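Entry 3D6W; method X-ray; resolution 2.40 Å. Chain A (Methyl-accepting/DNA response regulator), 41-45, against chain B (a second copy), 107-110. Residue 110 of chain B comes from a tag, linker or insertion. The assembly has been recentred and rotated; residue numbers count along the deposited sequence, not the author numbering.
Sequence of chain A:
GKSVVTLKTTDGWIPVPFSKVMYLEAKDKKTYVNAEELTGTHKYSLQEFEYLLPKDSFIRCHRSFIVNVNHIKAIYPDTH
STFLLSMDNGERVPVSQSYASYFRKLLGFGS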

ATOM      1  N   THR A  41     -13.110  20.808 -10.954  1.00 66.71           N
ATOM      2  CA  THR A  41     -14.078  20.398 -11.926  1.00 66.20           C
ATOM      3  C   THR A  41     -13.429  19.256 -12.740  1.00 65.32           C
ATOM      4  O   THR A  41     -12.195  19.202 -12.902  1.00 64.33           O
ATOM      5  CB  THR A  41     -14.455  21.656 -12.730  1.00 66.32           C
ATOM      6  OG1 THR A  41     -15.715  22.140 -12.250  1.00 69.23           O
ATOM      7  CG2 THR A  41     -14.495  21.415 -14.212  1.00 65.71           C
ATOM      8  N   HIS A  42     -14.261  18.321 -13.181  1.00 64.06           N
ATOM      9  CA  HIS A  42     -13.834  17.275 -14.059  1.00 63.72           C
ATOM     10  C   HIS A  42     -14.864  17.113 -15.145  1.00 64.21           C
ATOM     11  O   HIS A  42     -16.051  17.296 -14.899  1.00 64.45           O
ATOM     12  CB  HIS A  42     -13.652  15.941 -13.326  1.00 63.65           C
ATOM     13  CG  HIS A  42     -12.759  14.999 -14.071  1.00 62.41           C
ATOM     14  ND1 HIS A  42     -13.165  14.331 -15.205  1.00 61.46           N
ATOM     15  CD2 HIS A  42     -11.454  14.682 -13.901  1.00 62.93           C
ATOM     16  CE1 HIS A  42     -12.157  13.625 -15.692  1.00 63.05           C
ATOM     17  NE2 HIS A  42     -11.107  13.812 -14.913  1.00 62.92           N
ATOM     18  N   LYS A  43     -14.415  16.726 -16.335  1.00 64.61           N
ATOM     19  CA  LYS A  43     -15.313  16.559 -17.467  1.00 65.27           C
ATOM     20  C   LYS A  43     -16.124  15.263 -17.470  1.00 64.45           C
ATOM     21  O   LYS A  43     -17.119  15.160 -18.172  1.00 64.94           O
ATOM     22  CB  LYS A  43     -14.526  16.707 -18.785  1.00 66.18           C
ATOM     23  CG  LYS A  43     -13.375  15.702 -18.999  1.00 67.83           C
ATOM     24  CD  LYS A  43     -12.855  15.785 -20.421  1.00 67.72           C
ATOM     25  CE  LYS A  43     -12.055  14.554 -20.774  1.00 70.39           C
ATOM     26  NZ  LYS A  43     -11.189  14.850 -21.944  1.00 73.82           N
ATOM     27  N   TYR A  44     -15.717  14.258 -16.717  1.00 64.49           N
ATOM     28  CA  TYR A  44     -16.439  12.981 -16.734  1.00 63.96           C
ATOM     29  C   TYR A  44     -17.649  13.051 -15.860  1.00 62.69           C
ATOM     30  O   TYR A  44     -17.677  13.788 -14.891  1.00 62.31           O
ATOM     31  CB  TYR A  44     -15.590  11.813 -16.235  1.00 65.08           C
ATOM     32  CG  TYR A  44     -14.408  11.424 -17.062  1.00 65.75           C
ATOM     33  CD1 TYR A  44     -14.263  11.821 -18.383  1.00 67.27           C
ATOM     34  CD2 TYR A  44     -13.424  10.631 -16.510  1.00 68.59           C
ATOM     35  CE1 TYR A  44     -13.151  11.460 -19.114  1.00 67.96           C
ATOM     36  CE2 TYR A  44     -12.303  10.261 -17.243  1.00 68.78           C
ATOM     37  CZ  TYR A  44     -12.181  10.677 -18.531  1.00 67.12           C
ATOM     38  OH  TYR A  44     -11.067  10.300 -19.217  1.00 68.22           O
ATOM     39  N   SER A  45     -18.640  12.237 -16.199  1.00 61.92           N
ATOM     40  CA  SER A  45     -19.912  12.221 -15.497  1.00 61.21           C
ATOM     41  C   SER A  45     -19.720  11.265 -14.344  1.00 60.89           C
ATOM     42  O   SER A  45     -18.705  10.582 -14.266  1.00 60.84           O
ATOM     43  CB  SER A  45     -21.040  11.730 -16.433  1.00 60.63           C
ATOM     44  OG  SER A  45     -20.867  10.357 -16.729  1.00 61.26           O
TER
ATOM     45  N   LEU B 107      -4.346  11.663 -18.450  1.00 61.35           N
ATOM     46  CA  LEU B 107      -4.666  12.321 -17.171  1.00 60.70           C
ATOM     47  C   LEU B 107      -6.122  12.786 -17.071  1.00 59.48           C
ATOM     48  O   LEU B 107      -6.567  13.206 -15.994  1.00 58.39           O
ATOM     49  CB  LEU B 107      -3.698  13.474 -16.888  1.00 61.10           C
ATOM     50  CG  LEU B 107      -2.411  12.974 -16.236  1.00 62.50           C
ATOM     51  CD1 LEU B 107      -1.328  12.959 -17.254  1.00 65.55           C
ATOM     52  CD2 LEU B 107      -1.973  13.833 -15.048  1.00 66.35           C
ATOM     53  N   GLY B 108      -6.843  12.716 -18.186  1.00 58.92           N
ATOM     54  CA  GLY B 108      -8.281  12.975 -18.230  1.00 59.00           C
ATOM     55  C   GLY B 108      -8.777  14.405 -18.066  1.00 58.52           C
ATOM     56  O   GLY B 108      -9.826  14.630 -17.456  1.00 59.00           O
ATOM     57  N   PHE B 109      -8.038  15.375 -18.593  1.00 58.17           N
ATOM     58  CA  PHE B 109      -8.547  16.746 -18.724  1.00 58.46           C
ATOM     59  C   PHE B 109      -8.585  17.127 -20.226  1.00 58.18           C
ATOM     60  O   PHE B 109      -7.862  16.565 -21.033  1.00 57.99           O
ATOM     61  CB  PHE B 109      -7.783  17.726 -17.819  1.00 58.11           C
ATOM     62  CG  PHE B 109      -6.310  17.847 -18.128  1.00 58.10           C
ATOM     63  CD1 PHE B 109      -5.814  18.970 -18.785  1.00 57.48           C
ATOM     64  CD2 PHE B 109      -5.427  16.871 -17.736  1.00 57.31           C
ATOM     65  CE1 PHE B 109      -4.475  19.084 -19.056  1.00 57.70           C
ATOM     66  CE2 PHE B 109      -4.079  16.976 -18.018  1.00 58.58           C
ATOM     67  CZ  PHE B 109      -3.601  18.075 -18.663  1.00 59.25           C
ATOM     68  N   GLY B 110      -9.501  18.003 -20.609  1.00 59.68           N
ATOM     69  CA  GLY B 110      -9.913  18.144 -22.048  1.00 59.81           C
ATOM     70  C   GLY B 110     -11.373  18.447 -22.227  1.00 59.94           C
ATOM     71  O   GLY B 110     -11.754  19.577 -22.550  1.00 60.92           O
TER
HETATM   72  O   HOH W   1      -8.591  12.683 -14.250  1.00 48.12           O
HETATM   73  O   HOH W   2     -11.307  16.894 -16.617  1.00 53.12           O

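Thr41(A) is in a strand that begins earlier in the chain; Lys43(A) is in a loop. Lys43(A) breaks the extended run with phi/psi of -79/-19. The chain B stretch leaves a helix. Leu107(B) is still helical, and Gly108(B) is the first residue to depart, at phi/psi of 72/36. Positive phi favours glycine. The two backbones do not pair directly. The nearest CA atoms are those of Lys43(A) and Phe109(B), 6.9 Å apart.

No direct hydrogen bond joins the stretches. Two waters make the polar links instead. Water 2 lies between the backbones. It donates to Gly108(B) O at 2.8 Å and accepts from Lys43(A) N at 3.1 Å. Water 1 donates to Leu107(B) O at 2.7 Å and is hydrogen-bonded to His42(A) NE2 at 2.8 Å. The last helical residue and the first residue after it offer successive carbonyls, each reached through a water.

The CA-to-CB bond of His42(A) points sideways, but chi1 near t and chi2 of -74° bring the ring end closer to chain B. Its two nitrogens serve different partners. His42(A) ND1 accepts from Tyr44(A) N at 3.0 Å with an angle of 169°, which ties the ring to its own loop. NE2 is left for water 1. His42(A) NE2 also lies 3.0 Å from Gly108(B) O, but the angle is too poor for a hydrogen bond. Histidine suits this buried place because both ring nitrogens find a partner.

Gly108(B) is buried and loses 64 Å² to the other stretch, the most of any residue here. Gly108(B) CA lies 4.0 Å from Tyr44(A) OH. An ideal CB on Gly108(B) would point toward chain A and come 3.5 Å from both Tyr44(A) OH and His42(A) NE2. That would be close but not a clash; the positive phi is the stronger reason for glycine. Tyr44(A), with chi1 in m, starts sideways and brings its hydroxyl end nearer.

The CA-to-CB bond of Lys43(A) points toward chain B, and the residue gives up 61 Å². Beyond chi1 in p, the chain is extended through three t angles. Lys43(A) NZ comes 3.5 Å from Gly110(B) CA and 3.9 Å from Phe109(B) O. Neither contact is a salt bridge or hydrogen bond. Its length lets the exposed lysine reach along chain B: Lys43(A) CE lies 4.0 Å from Gly108(B) O. Gly110(B) comes from an expression tag.

The CA-to-CB bond of Phe109(B) points away from chain A, and the residue adds little area. The total buried surface is modest, 208 Å² over both sides.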